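Long-range contacts in beta-n-acetylhexosaminidase (Streptococcus pneumoniae, PDB 4AZH), which removes terminal beta-linked N-acetylglucosamine residues from glycans as an exo-acting glycoside hydrolase of family 20, a module of pneumococcal StrH: residues 48-53 and 119-124; 115-120 and 181-186. All blocks are in the same frame, centred on the assembly; numbering follows the deposited sequence.

How the contacts relate
Contacts 1 and 2 lie side by side at the C-terminal ends of parallel barrel strands, their centres about 8 Å apart, and both are buried. They share Pro-119 and Gly-120, and strand 111-118 joins them: Gly-48 of contact 1 is placed against this strand, with its O 2.6 Å from Asn-117 N, a probable hydrogen bond. Their chemistry differs. Contact 1 is gripped by backbone bonds where a loop meets the start of helix 123-131, and it has a watered, acidic side. Contact 2 is held by side-chain bonds, running from Asn-117 through Asp-183 to the bound inhibitor. The side chains of His-121 and Glu-184 touch beside that ligand.

Contact 1 (48-53 and 119-124). With LOG (N-acetylglucosaminono-1,5-lactone (Z)-oxime), chain E.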
loop_
_atom_site.group_PDB
_atom_site.type_symbol
_atom_site.label_atom_id
_atom_site.label_comp_id
_atom_site.label_asym_id
_atom_site.label_seq_id
_atom_site.Cartn_x
_atom_site.Cartn_y
_atom_site.Cartn_z
ATOM N N GLY A 48 -6.022 7.027 3.474
ATOM C CA GLY A 48 -7.437 7.062 3.816
ATOM C C GLY A 48 -7.813 5.611 4.084
ATOM O O GLY A 48 -7.850 4.776 3.167
ATOM N N ASN A 49 -8.047 5.307 5.347
ATOM C CA ASN A 49 -8.538 4.016 5.774
ATOM C C ASN A 49 -9.149 4.232 7.163
ATOM O O ASN A 49 -8.402 4.355 8.159
ATOM C CB ASN A 49 -7.380 3.011 5.799
ATOM C CG ASN A 49 -7.842 1.590 6.036
ATOM O OD1 ASN A 49 -7.354 0.915 6.951
ATOM N ND2 ASN A 49 -8.769 1.106 5.192
ATOM N N ASP A 50 -10.489 4.291 7.221
ATOM C CA ASP A 50 -11.234 4.824 8.395
ATOM C C ASP A 50 -10.931 6.305 8.627
ATOM O O ASP A 50 -11.707 7.154 8.194
ATOM C CB ASP A 50 -10.984 4.021 9.691
ATOM C CG ASP A 50 -11.418 2.567 9.578
ATOM O OD1 ASP A 50 -11.656 2.085 8.441
ATOM O OD2 ASP A 50 -11.523 1.892 10.624
ATOM N N GLY A 51 -9.817 6.600 9.320
ATOM C CA GLY A 51 -9.260 7.963 9.418
ATOM C C GLY A 51 -8.670 8.439 8.078
ATOM O O GLY A 51 -8.207 7.631 7.256
ATOM N N LEU A 52 -8.707 9.753 7.842
ATOM C CA LEU A 52 -8.081 10.344 6.645
ATOM C C LEU A 52 -6.936 11.233 7.106
ATOM O O LEU A 52 -7.164 12.304 7.703
ATOM C CB LEU A 52 -9.101 11.113 5.798
ATOM C CG LEU A 52 -8.621 11.733 4.474
ATOM C CD1 LEU A 52 -7.956 10.730 3.535
ATOM C CD2 LEU A 52 -9.760 12.471 3.763
ATOM N N ARG A 53 -5.718 10.766 6.822
ATOM C CA ARG A 53 -4.496 11.220 7.470
ATOM C C ARG A 53 -3.512 11.875 6.495
ATOM O O ARG A 53 -2.289 11.819 6.647
ATOM C CB ARG A 53 -3.885 10.061 8.275
ATOM C CG ARG A 53 -4.797 9.623 9.431
ATOM C CD ARG A 53 -4.122 8.890 10.572
ATOM N NE ARG A 53 -5.105 8.486 11.599
ATOM C CZ ARG A 53 -5.509 9.253 12.617
ATOM N NH1 ARG A 53 -5.024 10.469 12.774
ATOM N NH2 ARG A 53 -6.415 8.802 13.488
ATOM N N PRO A 119 -15.666 2.727 -1.149
ATOM C CA PRO A 119 -16.719 3.399 -0.385
ATOM C C PRO A 119 -16.810 2.946 1.071
ATOM O O PRO A 119 -17.594 3.521 1.808
ATOM C CB PRO A 119 -18.003 3.012 -1.146
ATOM C CG PRO A 119 -17.688 1.688 -1.733
ATOM C CD PRO A 119 -16.217 1.673 -2.019
ATOM N N GLY A 120 -16.073 1.906 1.470
ATOM C CA GLY A 120 -16.010 1.499 2.867
ATOM C C GLY A 120 -14.806 2.139 3.547
ATOM O O GLY A 120 -14.119 2.955 2.964
ATOM N N HIS A 121 -14.551 1.781 4.789
ATOM C CA HIS A 121 -13.425 2.341 5.551
ATOM C C HIS A 121 -13.213 3.836 5.371
ATOM O O HIS A 121 -12.079 4.291 5.135
ATOM C CB HIS A 121 -12.145 1.559 5.259
ATOM C CG HIS A 121 -12.145 0.160 5.834
ATOM N ND1 HIS A 121 -12.478 -0.931 5.098
ATOM C CD2 HIS A 121 -11.869 -0.301 7.126
ATOM C CE1 HIS A 121 -12.382 -2.026 5.862
ATOM N NE2 HIS A 121 -12.016 -1.642 7.113
ATOM N N MET A 122 -14.294 4.616 5.478
ATOM C CA MET A 122 -14.195 6.073 5.262
ATOM C C MET A 122 -14.945 6.897 6.323
ATOM O O MET A 122 -15.574 7.914 6.012
ATOM C CB MET A 122 -14.646 6.446 3.839
ATOM C CG MET A 122 -16.076 6.020 3.495
ATOM S SD MET A 122 -16.666 6.484 1.840
ATOM C CE MET A 122 -16.910 8.258 1.980
ATOM N N ASP A 123 -14.870 6.449 7.574
ATOM C CA ASP A 123 -15.493 7.107 8.715
ATOM C C ASP A 123 -15.259 8.630 8.686
ATOM O O ASP A 123 -16.201 9.435 8.808
ATOM C CB ASP A 123 -14.907 6.540 10.014
ATOM C CG ASP A 123 -15.041 5.021 10.116
ATOM O OD1 ASP A 123 -14.989 4.287 9.083
ATOM O OD2 ASP A 123 -15.176 4.550 11.267
ATOM N N ALA A 124 -13.989 8.999 8.520
ATOM C CA ALA A 124 -13.552 10.364 8.590
ATOM C C ALA A 124 -14.144 11.200 7.468
ATOM O O ALA A 124 -14.528 12.335 7.703
ATOM C CB ALA A 124 -12.037 10.418 8.567
HETATM C C2 LOG E . -9.419 -5.301 6.519
HETATM C C3 LOG E . -8.411 -4.347 7.158
HETATM C C4 LOG E . -8.117 -4.846 8.556
HETATM C C5 LOG E . -7.472 -6.220 8.428
HETATM C C6 LOG E . -6.951 -6.679 9.806
HETATM C C7 LOG E . -8.295 -5.862 4.376
HETATM C C8 LOG E . -8.207 -5.598 2.875
HETATM N N2 LOG E . -9.297 -5.212 5.043
HETATM O O1 LOG E . -9.878 -8.774 6.654
HETATM O O3 LOG E . -8.900 -2.939 7.162
HETATM O O4 LOG E . -7.183 -4.001 9.179
HETATM O O5 LOG E . -8.412 -7.116 7.934
HETATM O O6 LOG E . -8.014 -7.031 10.659
HETATM C C1 LOG E . -9.245 -6.664 6.923
HETATM O O7 LOG E . -7.521 -6.665 4.899
HETATM N N1 LOG E . -10.018 -7.490 6.295
HETATM O O HOH W 1 -14.214 1.496 8.853
HETATM O O HOH W 2 -14.367 2.293 11.977
#
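Asp-50 is gripped through both ends of its backbone by segment 119-124. Its N donates to His-121 O at 2.6 Å, reaching that oxygen from well above the carbonyl plane, 62° out of it. Its own O accepts from Ala-124 N at 3.0 Å in a nearly straight bond, so a first-turn amide of helix 123-131 is satisfied by the loop. Packing is close here: the Ala-124 methyl CB sits 3.5 Å from Leu-52 N and also meets Leu-52 CB. With CG anti to its carbonyl carbon (chi1 -61°), the Asp-50 carboxylate runs alongside the His-121 side chain, the two planes nearly parallel.

The other side is wetter and held less directly. The carboxylates of Asp-50 and Asp-123 stack with planes 16° apart, their OD1 atoms 4.0 Å from each other. One water is placed to bridge these OD1 atoms, its bond to Asp-50 weak, while a second is placed to bridge the two OD2 atoms. A salt bridge from Arg-20 to Asp-50 OD2 probably eases the like-charge proximity. His-121 belongs to the inhibitor pocket, its side chain touching Arg-20, Asp-183 and Glu-184.

In the TIM-barrel fold, the contact joins the loop after strand 42-46 to the start of helix 123-131. Tyr-84 and Thr-81 of helix 70-84 adjoin it, while helix 154-171 meets Leu-52 through Tyr-167 and Met-122 through Val-160.

Contact 2 (115-120 and 181-186); sequences AINSPG and GTDEYA. With LOG (N-acetylglucosaminono-1,5-lactone (Z)-oxime), chain E; EDO (1,2-ethanediol), chain G; EDO (1,2-ethanediol), chain F.
Asn-117 ND2 donates to Asp-183 OD1 at 2.8 Å, and that oxygen receives it on its syn lone pair; the amide and carboxylate planes are only 19° apart. Asp-183 OD2 accepts a hydrogen bond from N2 of the inhibitor's acetamido group at 2.8 Å, with 161° at the hydrogen. Asp-183 CG stands between its backbone N and carbonyl carbon (chi1 61°), which lets one oxygen reach Asn-117 and the other the ligand. Asn-117, in the second shell, thus helps hold the carboxylate in its rotation. In family 20 enzymes an Asp-Glu pair usually orients the acetamido group and supplies the general acid; Asp-183 and Glu-184 are consistent with these roles.

Asn-117 OD1 accepts from Thr-182 N at 3.1 Å in the carbonyl plane. A water that can donate to Asn-117 OD1 and Asp-183 O weakly accepts from Gly-120 N, bridging the two segments.

Farther out, Pro-119, after its cis peptide bond, packs CD 4.0 Å from Thr-182 CG2. Its CG meets the Tyr-185 ring edge-on, 3.8 Å from CD2.

The contact extends from neighbouring parallel strands 111-118 and 177-181 into their following loops. Phe-207 of helix 204-220 meets Pro-119 and Thr-182, while helix 194-200 packs on Tyr-185 through Trp-195 and Leu-198.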
loop_
_atom_site.group_PDB
_atom_site.type_symbol
_atom_site.label_atom_id
_atom_site.label_comp_id
_atom_site.label_asym_id
_atom_site.label_seq_id
_atom_site.Cartn_x
_atom_site.Cartn_y
_atom_site.Cartn_z
ATOM N N ALA A 115 -2.794 4.593 -0.676
ATOM C CA ALA A 115 -4.198 4.116 -0.701
ATOM C C ALA A 115 -5.128 5.107 0.016
ATOM O O ALA A 115 -4.822 5.583 1.123
ATOM C CB ALA A 115 -4.313 2.731 -0.071
ATOM N N ILE A 116 -6.238 5.430 -0.628
ATOM C CA ILE A 116 -7.319 6.264 -0.060
ATOM C C ILE A 116 -8.598 5.449 -0.232
ATOM O O ILE A 116 -9.103 5.316 -1.360
ATOM C CB ILE A 116 -7.532 7.587 -0.850
ATOM C CG1 ILE A 116 -6.222 8.335 -1.084
ATOM C CG2 ILE A 116 -8.578 8.478 -0.167
ATOM C CD1 ILE A 116 -5.587 8.949 0.149
ATOM N N ASN A 117 -9.113 4.906 0.866
ATOM C CA ASN A 117 -10.194 3.939 0.807
ATOM C C ASN A 117 -11.582 4.565 0.630
ATOM O O ASN A 117 -11.899 5.611 1.218
ATOM C CB ASN A 117 -10.203 3.054 2.064
ATOM C CG ASN A 117 -10.440 1.564 1.752
ATOM O OD1 ASN A 117 -11.111 1.201 0.759
ATOM N ND2 ASN A 117 -9.888 0.688 2.607
ATOM N N SER A 118 -12.406 3.883 -0.167
ATOM C CA SER A 118 -13.810 4.213 -0.349
ATOM C C SER A 118 -14.350 3.025 -1.197
ATOM O O SER A 118 -13.568 2.376 -1.872
ATOM C CB SER A 118 -13.974 5.575 -1.065
ATOM O OG SER A 118 -13.812 5.432 -2.464
ATOM N N PRO A 119 -15.666 2.727 -1.149
ATOM C CA PRO A 119 -16.719 3.399 -0.385
ATOM C C PRO A 119 -16.810 2.946 1.071
ATOM O O PRO A 119 -17.594 3.521 1.808
ATOM C CB PRO A 119 -18.003 3.012 -1.146
ATOM C CG PRO A 119 -17.688 1.688 -1.733
ATOM C CD PRO A 119 -16.217 1.673 -2.019
ATOM N N GLY A 120 -16.073 1.906 1.470
ATOM C CA GLY A 120 -16.010 1.499 2.867
ATOM C C GLY A 120 -14.806 2.139 3.547
ATOM O O GLY A 120 -14.119 2.955 2.964
ATOM N N GLY A 181 -9.055 0.793 -3.019
ATOM C CA GLY A 181 -9.497 -0.073 -1.927
ATOM C C GLY A 181 -10.741 -0.873 -2.251
ATOM O O GLY A 181 -10.666 -1.893 -2.941
ATOM N N THR A 182 -11.874 -0.352 -1.759
ATOM C CA THR A 182 -13.212 -0.897 -1.930
ATOM C C THR A 182 -13.537 -2.138 -1.108
ATOM O O THR A 182 -14.552 -2.798 -1.388
ATOM C CB THR A 182 -13.641 -1.114 -3.409
ATOM O OG1 THR A 182 -13.025 -2.308 -3.918
ATOM C CG2 THR A 182 -13.290 0.100 -4.289
ATOM N N ASP A 183 -12.705 -2.465 -0.113
ATOM C CA ASP A 183 -13.052 -3.536 0.824
ATOM C C ASP A 183 -14.190 -3.172 1.827
ATOM O O ASP A 183 -14.375 -2.016 2.193
ATOM C CB ASP A 183 -11.799 -4.039 1.574
ATOM C CG ASP A 183 -11.115 -2.958 2.419
ATOM O OD1 ASP A 183 -10.937 -1.807 1.948
ATOM O OD2 ASP A 183 -10.734 -3.268 3.581
ATOM N N GLU A 184 -14.922 -4.201 2.254
ATOM C CA GLU A 184 -15.901 -4.139 3.349
ATOM C C GLU A 184 -17.046 -3.121 3.129
ATOM O O GLU A 184 -17.013 -1.998 3.663
ATOM C CB GLU A 184 -15.186 -3.935 4.711
ATOM C CG GLU A 184 -14.160 -5.034 5.071
ATOM C CD GLU A 184 -13.551 -4.926 6.487
ATOM O OE1 GLU A 184 -14.323 -4.889 7.476
ATOM O OE2 GLU A 184 -12.313 -4.901 6.609
ATOM N N TYR A 185 -18.068 -3.503 2.366
ATOM C CA TYR A 185 -19.189 -2.594 2.153
ATOM C C TYR A 185 -20.189 -2.615 3.321
ATOM O O TYR A 185 -20.935 -3.564 3.476
ATOM C CB TYR A 185 -19.935 -2.823 0.808
ATOM C CG TYR A 185 -20.829 -1.616 0.549
ATOM C CD1 TYR A 185 -22.098 -1.545 1.104
ATOM C CD2 TYR A 185 -20.361 -0.507 -0.173
ATOM C CE1 TYR A 185 -22.887 -0.428 0.940
ATOM C CE2 TYR A 185 -21.156 0.623 -0.359
ATOM C CZ TYR A 185 -22.422 0.657 0.212
ATOM O OH TYR A 185 -23.236 1.766 0.068
ATOM N N ALA A 186 -20.243 -1.546 4.104
ATOM C CA ALA A 186 -21.127 -1.446 5.260
ATOM C C ALA A 186 -21.171 -2.707 6.126
ATOM O O ALA A 186 -22.252 -3.157 6.525
ATOM C CB ALA A 186 -22.541 -1.006 4.846
HETATM C C2 LOG E . -9.419 -5.301 6.519
HETATM C C3 LOG E . -8.411 -4.347 7.158
HETATM C C4 LOG E . -8.117 -4.846 8.556
HETATM C C5 LOG E . -7.472 -6.220 8.428
HETATM C C6 LOG E . -6.951 -6.679 9.806
HETATM C C7 LOG E . -8.295 -5.862 4.376
HETATM C C8 LOG E . -8.207 -5.598 2.875
HETATM N N2 LOG E . -9.297 -5.212 5.043
HETATM O O1 LOG E . -9.878 -8.774 6.654
HETATM O O3 LOG E . -8.900 -2.939 7.162
HETATM O O4 LOG E . -7.183 -4.001 9.179
HETATM O O5 LOG E . -8.412 -7.116 7.934
HETATM O O6 LOG E . -8.014 -7.031 10.659
HETATM C C1 LOG E . -9.245 -6.664 6.923
HETATM O O7 LOG E . -7.521 -6.665 4.899
HETATM N N1 LOG E . -10.018 -7.490 6.295
HETATM C C1 EDO G . -13.265 -4.698 11.243
HETATM O O1 EDO G . -14.273 -4.191 10.367
HETATM C C2 EDO G . -11.941 -4.284 10.618
HETATM O O2 EDO G . -11.976 -4.637 9.215
HETATM C C1 EDO F . -27.547 2.067 -0.027
HETATM O O1 EDO F . -26.153 2.080 -0.392
HETATM C C2 EDO F . -27.718 1.614 1.413
HETATM O O2 EDO F . -27.901 2.763 2.238
HETATM O O HOH W 3 -13.815 0.364 1.107
#